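Local atomic coordinates of aminotransferase (Streptomyces pactum, PDB entry 4ZM4), a protein that is a class-III aminotransferase of the pyridoxal-phosphate-dependent family whose ligand pocket is completed by the second subunit of its dimer. Residues B[215-220]-B[235-240]; B[221-226]-B[252-257]; B[225-230]-B[388-393]. The protein carries 1 engineered substitution. All blocks are in the same frame, centred on the assembly; numbering follows the deposited sequence.

Interaction 1 (B[215-220]-B[235-240]); sequences VIVEPV and QLLREL
Val-215 holds CG1 anti to the backbone N (chi1 -180°), and chi2 of 176° carries Leu-237 CD1 out anti to CA, toward Val-217, while CD2 branches off to Val-215 CG1; these settings bring three branched side chains together between a strand and a helix. The elements belong to a beta-alpha-beta unit in which parallel strand 212-217 is followed by helix 233-244 and then by strand 247-251, its neighbour in the seven-stranded central sheet. Leu-237 is the single helical residue of 235-240 that touches 215-220, and it does so with both methyls, one for each valine. CD2 takes Val-215, whose CG1 lies 3.6 Å from it; the two side chains run at a slant to each other.

The evidence that this is a purely apolar seat is direct: no hydrogen bond joins the two segments, all three touching residues are buried, and the summed buried area is 114 Å². With the nearest CA atoms, those of Val-215 and Leu-237, 8.3 Å apart, side chains alone bridge the gap. Ile-216, between the two valines, points to the other face of the sheet. Val-215 also meets Phe-205 of helix 198-208, and Val-217 meets Phe-146 and Phe-250 on the flanking strands, so the leucine enters a larger hydrophobic layer. Just beyond the strand, Glu-218 turns from packing to the ligand pocket, where it touches P3B. At the looser end of the contact, Leu-237 CD1 faces the fork of Val-217, 4.2 Å from CG1 and 4.3 Å from CG2 of that residue.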
loop_
_atom_site.group_PDB
_atom_site.type_symbol
_atom_site.label_atom_id
_atom_site.label_comp_id
_atom_site.label_asym_id
_atom_site.label_seq_id
_atom_site.Cartn_x
_atom_site.Cartn_y
_atom_site.Cartn_z
ATOM N N VAL B 215 -13.766 6.350 -17.280
ATOM C CA VAL B 215 -14.738 5.519 -16.638
ATOM C C VAL B 215 -13.971 4.386 -15.955
ATOM O O VAL B 215 -13.275 3.604 -16.622
ATOM C CB VAL B 215 -15.698 4.915 -17.631
ATOM C CG1 VAL B 215 -16.712 4.051 -16.894
ATOM C CG2 VAL B 215 -16.401 6.016 -18.430
ATOM N N ILE B 216 -14.115 4.259 -14.632
ATOM C CA ILE B 216 -13.535 3.120 -13.939
ATOM C C ILE B 216 -14.642 2.120 -13.603
ATOM O O ILE B 216 -15.769 2.543 -13.264
ATOM C CB ILE B 216 -12.723 3.534 -12.690
ATOM C CG1 ILE B 216 -12.023 2.327 -12.062
ATOM C CG2 ILE B 216 -13.612 4.215 -11.657
ATOM C CD1 ILE B 216 -10.824 2.673 -11.199
ATOM N N VAL B 217 -14.327 0.816 -13.704
ATOM C CA VAL B 217 -15.337 -0.204 -13.584
ATOM C C VAL B 217 -14.762 -1.571 -13.177
ATOM O O VAL B 217 -13.662 -1.941 -13.599
ATOM C CB VAL B 217 -16.092 -0.322 -14.910
ATOM C CG1 VAL B 217 -15.168 -0.829 -15.986
ATOM C CG2 VAL B 217 -17.319 -1.222 -14.761
ATOM N N GLU B 218 -15.482 -2.287 -12.316
ATOM C CA GLU B 218 -15.236 -3.707 -12.070
ATOM C C GLU B 218 -15.908 -4.462 -13.188
ATOM O O GLU B 218 -17.135 -4.537 -13.245
ATOM C CB GLU B 218 -15.824 -4.179 -10.733
ATOM C CG GLU B 218 -15.096 -3.681 -9.493
ATOM C CD GLU B 218 -15.663 -4.285 -8.225
ATOM O OE1 GLU B 218 -15.823 -5.541 -8.164
ATOM O OE2 GLU B 218 -15.960 -3.522 -7.275
ATOM N N PRO B 219 -15.113 -5.058 -14.105
ATOM C CA PRO B 219 -15.775 -5.638 -15.289
ATOM C C PRO B 219 -16.784 -6.718 -14.895
ATOM O O PRO B 219 -17.809 -6.857 -15.547
ATOM C CB PRO B 219 -14.615 -6.209 -16.117
ATOM C CG PRO B 219 -13.384 -5.632 -15.540
ATOM C CD PRO B 219 -13.656 -5.261 -14.132
ATOM N N VAL B 220 -16.472 -7.493 -13.882
ATOM C CA VAL B 220 -17.484 -8.257 -13.151
ATOM C C VAL B 220 -17.571 -7.606 -11.779
ATOM O O VAL B 220 -16.557 -7.433 -11.110
ATOM C CB VAL B 220 -17.077 -9.710 -12.918
ATOM C CG1 VAL B 220 -18.100 -10.411 -12.032
ATOM C CG2 VAL B 220 -16.946 -10.445 -14.219
ATOM N N GLN B 235 -19.056 -3.817 -24.089
ATOM C CA GLN B 235 -18.819 -3.416 -25.468
ATOM C C GLN B 235 -19.258 -1.956 -25.600
ATOM O O GLN B 235 -18.566 -1.139 -26.220
ATOM C CB GLN B 235 -19.586 -4.327 -26.446
ATOM C CG GLN B 235 -19.044 -5.760 -26.518
ATOM C CD GLN B 235 -19.340 -6.636 -25.293
ATOM O OE1 GLN B 235 -20.088 -6.251 -24.367
ATOM N NE2 GLN B 235 -18.801 -7.845 -25.311
ATOM N N LEU B 236 -20.420 -1.658 -25.027
ATOM C CA LEU B 236 -20.994 -0.334 -25.081
ATOM C C LEU B 236 -20.081 0.670 -24.409
ATOM O O LEU B 236 -19.906 1.785 -24.920
ATOM C CB LEU B 236 -22.381 -0.312 -24.427
ATOM C CG LEU B 236 -23.090 1.051 -24.387
ATOM C CD1 LEU B 236 -23.322 1.612 -25.781
ATOM C CD2 LEU B 236 -24.417 0.940 -23.638
ATOM N N LEU B 237 -19.510 0.283 -23.269
ATOM C CA LEU B 237 -18.604 1.146 -22.525
ATOM C C LEU B 237 -17.393 1.486 -23.325
ATOM O O LEU B 237 -16.981 2.640 -23.407
ATOM C CB LEU B 237 -18.151 0.477 -21.229
ATOM C CG LEU B 237 -18.766 0.944 -19.928
ATOM C CD1 LEU B 237 -18.223 0.063 -18.802
ATOM C CD2 LEU B 237 -18.434 2.416 -19.658
ATOM N N ARG B 238 -16.796 0.467 -23.913
ATOM C CA ARG B 238 -15.632 0.623 -24.800
ATOM C C ARG B 238 -15.941 1.558 -25.979
ATOM O O ARG B 238 -15.074 2.318 -26.437
ATOM C CB ARG B 238 -15.168 -0.774 -25.320
ATOM C CG ARG B 238 -14.074 -0.769 -26.397
ATOM C CD ARG B 238 -12.732 -0.273 -25.898
ATOM N NE ARG B 238 -12.676 1.154 -25.593
ATOM C CZ ARG B 238 -11.606 1.796 -25.102
ATOM N NH1 ARG B 238 -10.442 1.157 -24.891
ATOM N NH2 ARG B 238 -11.688 3.093 -24.836
ATOM N N GLU B 239 -17.157 1.476 -26.510
ATOM C CA GLU B 239 -17.495 2.303 -27.658
ATOM C C GLU B 239 -17.633 3.771 -27.251
ATOM O O GLU B 239 -17.125 4.643 -27.921
ATOM C CB GLU B 239 -18.783 1.804 -28.305
ATOM C CG GLU B 239 -19.044 2.346 -29.702
ATOM C CD GLU B 239 -20.382 1.868 -30.245
ATOM O OE1 GLU B 239 -20.595 0.637 -30.282
ATOM O OE2 GLU B 239 -21.209 2.697 -30.655
ATOM N N LEU B 240 -18.360 4.017 -26.159
ATOM C CA LEU B 240 -18.639 5.376 -25.724
ATOM C C LEU B 240 -17.359 6.049 -25.290
ATOM O O LEU B 240 -17.061 7.142 -25.749
ATOM C CB LEU B 240 -19.681 5.403 -24.592
ATOM C CG LEU B 240 -21.104 4.994 -24.979
ATOM C CD1 LEU B 240 -22.000 4.887 -23.758
ATOM C CD2 LEU B 240 -21.734 5.949 -25.971
#

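Interaction 2 (B[221-226]-B[252-257]); sequences LANAGV and EVITGF. With P3B ((3E,4R,5R)-4,5-dihydroxy-3-{[(Z)-{3-hydroxy-2-methyl-5-[(phosphonooxy)methyl]pyridin-4(1H)-ylidene}methyl]imino}cyclohex-1-ene-1-carboxylic acid), chain H.
Ile-254, Ala-222 and Asn-223 account for nearly all of the 120 Å² buried here, where the loop after strand 212-217 meets the loop after strand 247-251 beside the bound P3B. Ile-254 offers two atoms to Ala-222: CG2 stands 3.8 Å from CB of the alanine, and CD1 little farther from the same methyl. Since chi1 of -77° sets CG1 beside the backbone N and chi2 of 172° extends it, the CD1 tip also reaches the amide of Asn-223, 3.8 Å from its ND2, and comes up to the ligand, 3.3 Å from P3B OAE.

Asn-223 supplies the polar half. Its OD1 accepts a hydrogen bond from P3B OAG at 2.6 Å, while its ND2 gives one to P3B OAE at 2.8 Å with an N-H...O angle of 158°. Glu-218 OE2 is a second acceptor for ND2. Next to Ile-254, Val-253 lies over one face of the nitrogen-containing ring of P3B, its CB 3.6 Å from P3B NAP. Gly-309 and Val-310 of the second subunit bind P3B as well, so the site is shared across the dimer.

Ile-254 CD1 thus lies against the amide and OAE, while Val-253 covers the ring; a donor at OD1 and acceptors at ND2 favour the modelled orientation of the amide and probably disfavour the flipped one.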
loop_
_atom_site.group_PDB
_atom_site.type_symbol
_atom_site.label_atom_id
_atom_site.label_comp_id
_atom_site.label_asym_id
_atom_site.label_seq_id
_atom_site.Cartn_x
_atom_site.Cartn_y
_atom_site.Cartn_z
ATOM N N LEU B 221 -18.760 -7.193 -11.370
ATOM C CA LEU B 221 -18.934 -6.573 -10.060
ATOM C C LEU B 221 -18.799 -7.673 -9.013
ATOM O O LEU B 221 -19.695 -8.509 -8.892
ATOM C CB LEU B 221 -20.298 -5.887 -9.940
ATOM C CG LEU B 221 -20.681 -5.385 -8.527
ATOM C CD1 LEU B 221 -19.595 -4.505 -7.946
ATOM C CD2 LEU B 221 -22.004 -4.639 -8.527
ATOM N N ALA B 222 -17.701 -7.670 -8.252
ATOM C CA ALA B 222 -17.468 -8.717 -7.222
ATOM C C ALA B 222 -17.688 -8.261 -5.764
ATOM O O ALA B 222 -18.080 -9.078 -4.938
ATOM C CB ALA B 222 -16.095 -9.299 -7.380
ATOM N N ASN B 223 -17.513 -6.966 -5.458
ATOM C CA ASN B 223 -17.718 -6.437 -4.098
ATOM C C ASN B 223 -19.184 -6.106 -3.736
ATOM O O ASN B 223 -19.467 -5.351 -2.795
ATOM C CB ASN B 223 -16.880 -5.166 -3.894
ATOM C CG ASN B 223 -15.397 -5.415 -3.924
ATOM O OD1 ASN B 223 -14.788 -5.821 -2.926
ATOM N ND2 ASN B 223 -14.786 -5.103 -5.028
ATOM N N ALA B 224 -20.131 -6.656 -4.480
ATOM C CA ALA B 224 -21.554 -6.446 -4.189
ATOM C C ALA B 224 -22.340 -7.483 -4.974
ATOM O O ALA B 224 -23.062 -7.157 -5.937
ATOM C CB ALA B 224 -21.990 -5.032 -4.580
ATOM N N GLY B 225 -22.204 -8.730 -4.530
ATOM C CA GLY B 225 -22.701 -9.880 -5.267
ATOM C C GLY B 225 -21.690 -10.062 -6.358
ATOM O O GLY B 225 -20.746 -9.295 -6.454
ATOM N N VAL B 226 -21.874 -11.071 -7.170
ATOM C CA VAL B 226 -20.973 -11.288 -8.270
ATOM C C VAL B 226 -21.813 -11.063 -9.506
ATOM O O VAL B 226 -22.166 -11.993 -10.204
ATOM C CB VAL B 226 -20.368 -12.712 -8.221
ATOM C CG1 VAL B 226 -19.610 -13.035 -9.502
ATOM C CG2 VAL B 226 -19.443 -12.830 -7.024
ATOM N N GLU B 252 -9.307 -4.726 -12.443
ATOM C CA GLU B 252 -9.249 -6.172 -12.366
ATOM C C GLU B 252 -8.508 -6.691 -11.132
ATOM O O GLU B 252 -7.921 -7.771 -11.157
ATOM C CB GLU B 252 -8.637 -6.719 -13.652
ATOM C CG GLU B 252 -9.469 -6.398 -14.896
ATOM C CD GLU B 252 -9.691 -7.598 -15.787
ATOM O OE1 GLU B 252 -9.965 -8.687 -15.239
ATOM O OE2 GLU B 252 -9.561 -7.455 -17.028
ATOM N N VAL B 253 -8.553 -5.931 -10.050
ATOM C CA VAL B 253 -7.887 -6.302 -8.800
ATOM C C VAL B 253 -8.377 -7.666 -8.361
ATOM O O VAL B 253 -7.579 -8.508 -7.977
ATOM C CB VAL B 253 -8.133 -5.242 -7.682
ATOM C CG1 VAL B 253 -7.985 -5.839 -6.282
ATOM C CG2 VAL B 253 -7.162 -4.081 -7.836
ATOM N N ILE B 254 -9.672 -7.912 -8.505
ATOM C CA ILE B 254 -10.242 -9.206 -8.194
ATOM C C ILE B 254 -10.302 -10.126 -9.428
ATOM O O ILE B 254 -9.867 -11.286 -9.345
ATOM C CB ILE B 254 -11.637 -9.056 -7.554
ATOM C CG1 ILE B 254 -11.468 -8.635 -6.090
ATOM C CG2 ILE B 254 -12.414 -10.360 -7.610
ATOM C CD1 ILE B 254 -12.782 -8.264 -5.431
ATOM N N THR B 255 -10.813 -9.636 -10.557
ATOM C CA THR B 255 -11.022 -10.499 -11.733
ATOM C C THR B 255 -9.738 -10.931 -12.488
ATOM O O THR B 255 -9.719 -11.994 -13.136
ATOM C CB THR B 255 -11.984 -9.851 -12.749
ATOM O OG1 THR B 255 -11.485 -8.562 -13.114
ATOM C CG2 THR B 255 -13.338 -9.710 -12.172
ATOM N N GLY B 256 -8.670 -10.153 -12.379
ATOM C CA GLY B 256 -7.415 -10.495 -13.075
ATOM C C GLY B 256 -6.788 -11.797 -12.613
ATOM O O GLY B 256 -6.687 -12.062 -11.425
ATOM N N PHE B 257 -6.421 -12.630 -13.567
ATOM C CA PHE B 257 -5.910 -13.985 -13.307
ATOM C C PHE B 257 -6.842 -14.834 -12.486
ATOM O O PHE B 257 -6.417 -15.841 -11.903
ATOM C CB PHE B 257 -4.548 -13.962 -12.630
ATOM C CG PHE B 257 -3.626 -12.910 -13.165
ATOM C CD1 PHE B 257 -2.973 -13.081 -14.374
ATOM C CD2 PHE B 257 -3.431 -11.733 -12.464
ATOM C CE1 PHE B 257 -2.149 -12.094 -14.861
ATOM C CE2 PHE B 257 -2.584 -10.755 -12.946
ATOM C CZ PHE B 257 -1.945 -10.936 -14.139
HETATM O OAH P3B H . -6.532 -1.295 -1.309
HETATM P PBA P3B H . -6.641 -2.841 -1.646
HETATM O OAI P3B H . -7.425 -3.398 -0.496
HETATM O OAC P3B H . -5.296 -3.540 -1.757
HETATM O OAQ P3B H . -7.549 -2.812 -3.050
HETATM C CAM P3B H . -8.670 -1.890 -3.247
HETATM C CAV P3B H . -9.518 -2.487 -4.148
HETATM C CAL P3B H . -9.480 -2.023 -5.455
HETATM N NAP P3B H . -10.294 -2.641 -6.396
HETATM C CAU P3B H . -11.107 -3.696 -6.054
HETATM C CAA P3B H . -11.930 -4.281 -6.980
HETATM C CAW P3B H . -11.168 -4.114 -4.799
HETATM O OAE P3B H . -11.990 -5.153 -4.529
HETATM C CAX P3B H . -10.367 -3.572 -3.793
HETATM C CAJ P3B H . -10.465 -4.047 -2.438
HETATM N NAO P3B H . -11.447 -4.929 -2.050
HETATM C CAT P3B H . -11.626 -5.300 -0.742
HETATM C CAK P3B H . -10.979 -4.718 0.384
HETATM C CAS P3B H . -11.244 -5.064 1.704
HETATM C CAR P3B H . -10.536 -4.503 2.783
HETATM O OAD P3B H . -10.696 -4.884 3.954
HETATM O OAB P3B H . -9.790 -3.563 2.650
HETATM C CAN P3B H . -11.976 -6.145 2.007
HETATM C CAY P3B H . -12.627 -6.953 0.873
HETATM O OAF P3B H . -13.925 -7.259 1.417
HETATM C CAZ P3B H . -12.688 -6.250 -0.543
HETATM O OAG P3B H . -12.890 -7.128 -1.711
#

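Interaction 3 (B[225-230]-B[388-393]); sequences GVIPPA and RQLAAL
Leu-390 reaches out of helix 387-393 toward Gly-225 and Ile-227, and its side chain can be traced atom by atom. CB already points at the loop 225-230 and comes 4.4 Å from Ile-227 CD1. CG is carried outward anti to the backbone N (chi1 170°), where the chain forks. Chi2 of 59° belongs to CD1 and leaves CD2 extended, anti to CA, as the branch that reaches the loop. CD2 rests 3.7 Å from Gly-225 CA, directly on the backbone, since glycine puts no side chain in between, and 4.1 Å from Ile-227 CD1. Ala-224 O lies near the same methyl.

Ile-227 extends CD1 (chi2 173°) to meet CD2, and the two side chains pass alongside each other in opposite directions. The contact is apolar, without a hydrogen bond across it, but the loop is pinned nearby, Gly-225 by a backbone bond to Leu-418 and Val-226 N by Ser-370 OG. Leu-390 also packs on His-361 of strand 360-365 and on Leu-418.

The arrangement joins a loop leaving the central sheet to the C-terminal part of the chain, consistent with the meeting of large and small domains in fold-type-I aminotransferases.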
loop_
_atom_site.group_PDB
_atom_site.type_symbol
_atom_site.label_atom_id
_atom_site.label_comp_id
_atom_site.label_asym_id
_atom_site.label_seq_id
_atom_site.Cartn_x
_atom_site.Cartn_y
_atom_site.Cartn_z
ATOM N N GLY B 225 -22.204 -8.730 -4.530
ATOM C CA GLY B 225 -22.701 -9.880 -5.267
ATOM C C GLY B 225 -21.690 -10.062 -6.358
ATOM O O GLY B 225 -20.746 -9.295 -6.454
ATOM N N VAL B 226 -21.874 -11.071 -7.170
ATOM C CA VAL B 226 -20.973 -11.288 -8.270
ATOM C C VAL B 226 -21.813 -11.063 -9.506
ATOM O O VAL B 226 -22.166 -11.993 -10.204
ATOM C CB VAL B 226 -20.368 -12.712 -8.221
ATOM C CG1 VAL B 226 -19.610 -13.035 -9.502
ATOM C CG2 VAL B 226 -19.443 -12.830 -7.024
ATOM N N ILE B 227 -22.140 -9.815 -9.769
ATOM C CA ILE B 227 -22.992 -9.471 -10.900
ATOM C C ILE B 227 -22.147 -9.265 -12.159
ATOM O O ILE B 227 -21.482 -8.233 -12.318
ATOM C CB ILE B 227 -23.863 -8.222 -10.605
ATOM C CG1 ILE B 227 -24.644 -8.443 -9.306
ATOM C CG2 ILE B 227 -24.818 -7.965 -11.760
ATOM C CD1 ILE B 227 -25.402 -7.226 -8.814
ATOM N N PRO B 228 -22.205 -10.232 -13.075
ATOM C CA PRO B 228 -21.510 -10.042 -14.322
ATOM C C PRO B 228 -22.131 -8.929 -15.170
ATOM O O PRO B 228 -23.253 -8.471 -14.906
ATOM C CB PRO B 228 -21.657 -11.401 -15.020
ATOM C CG PRO B 228 -22.932 -11.958 -14.500
ATOM C CD PRO B 228 -23.129 -11.383 -13.118
ATOM N N PRO B 229 -21.396 -8.466 -16.177
ATOM C CA PRO B 229 -21.970 -7.411 -16.997
ATOM C C PRO B 229 -23.053 -8.012 -17.892
ATOM O O PRO B 229 -22.904 -9.143 -18.369
ATOM C CB PRO B 229 -20.776 -6.934 -17.818
ATOM C CG PRO B 229 -19.909 -8.149 -17.944
ATOM C CD PRO B 229 -20.130 -8.980 -16.714
ATOM N N ALA B 230 -24.131 -7.271 -18.112
ATOM C CA ALA B 230 -25.184 -7.677 -19.035
ATOM C C ALA B 230 -24.603 -7.806 -20.437
ATOM O O ALA B 230 -23.647 -7.109 -20.791
ATOM C CB ALA B 230 -26.308 -6.658 -19.034
ATOM N N ARG B 388 -28.844 -2.581 -6.171
ATOM C CA ARG B 388 -30.169 -2.325 -5.573
ATOM C C ARG B 388 -31.134 -3.474 -5.805
ATOM O O ARG B 388 -31.812 -3.910 -4.880
ATOM C CB ARG B 388 -30.777 -1.051 -6.121
ATOM C CG ARG B 388 -30.352 0.163 -5.333
ATOM C CD ARG B 388 -30.371 1.399 -6.189
ATOM N NE ARG B 388 -29.643 2.455 -5.525
ATOM C CZ ARG B 388 -30.141 3.230 -4.562
ATOM N NH1 ARG B 388 -31.408 3.070 -4.144
ATOM N NH2 ARG B 388 -29.366 4.173 -3.994
ATOM N N GLN B 389 -31.201 -3.954 -7.040
ATOM C CA GLN B 389 -32.075 -5.062 -7.367
ATOM C C GLN B 389 -31.729 -6.308 -6.543
ATOM O O GLN B 389 -32.623 -6.996 -6.079
ATOM C CB GLN B 389 -32.057 -5.354 -8.876
ATOM C CG GLN B 389 -32.771 -4.306 -9.739
ATOM C CD GLN B 389 -32.822 -4.657 -11.245
ATOM O OE1 GLN B 389 -32.289 -5.684 -11.705
ATOM N NE2 GLN B 389 -33.477 -3.794 -12.014
ATOM N N LEU B 390 -30.440 -6.586 -6.357
ATOM C CA LEU B 390 -30.007 -7.790 -5.634
ATOM C C LEU B 390 -30.224 -7.657 -4.150
ATOM O O LEU B 390 -30.737 -8.578 -3.505
ATOM C CB LEU B 390 -28.539 -8.103 -5.910
ATOM C CG LEU B 390 -27.848 -9.191 -5.062
ATOM C CD1 LEU B 390 -28.534 -10.550 -5.193
ATOM C CD2 LEU B 390 -26.392 -9.294 -5.475
ATOM N N ALA B 391 -29.847 -6.507 -3.601
ATOM C CA ALA B 391 -29.999 -6.271 -2.157
ATOM C C ALA B 391 -31.424 -6.424 -1.716
ATOM O O ALA B 391 -31.681 -6.865 -0.616
ATOM C CB ALA B 391 -29.471 -4.887 -1.767
ATOM N N ALA B 392 -32.356 -6.081 -2.602
ATOM C CA ALA B 392 -33.774 -6.080 -2.250
ATOM C C ALA B 392 -34.317 -7.485 -2.070
ATOM O O ALA B 392 -35.259 -7.666 -1.353
ATOM C CB ALA B 392 -34.590 -5.317 -3.285
ATOM N N LEU B 393 -33.726 -8.471 -2.731
ATOM C CA LEU B 393 -34.173 -9.869 -2.624
ATOM C C LEU B 393 -33.652 -10.573 -1.397
ATOM O O LEU B 393 -34.174 -11.636 -1.013
ATOM C CB LEU B 393 -33.708 -10.672 -3.835
ATOM C CG LEU B 393 -34.098 -10.150 -5.242
ATOM C CD1 LEU B 393 -33.497 -11.035 -6.326
ATOM C CD2 LEU B 393 -35.602 -10.077 -5.410
#

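Overall arrangement
The three contacts radiate from one continuous piece of chain, 215-230, which leaves strand 212-217 and continues as a loop before helix 233-244; its partners 235-240, 252-257 and 388-393 then follow in the same order. Centres lie 14 Å (interactions 1 and 2), 13 Å (2 and 3) and 17 Å (1 and 3) apart. Interaction 2 is 4 Å from the chain centre, the others 16 to 17 Å out. Val-220 CB packs 3.8 Å from Thr-255 CG2, linking 1 and 2. Interactions 2 and 3 share Gly-225 and Val-226, and Leu-221 N and Ile-227 O, 3.1 Å apart, probably form a hydrogen bond between them. The run therefore ties central sheet, ligand pocket and C-terminal region together.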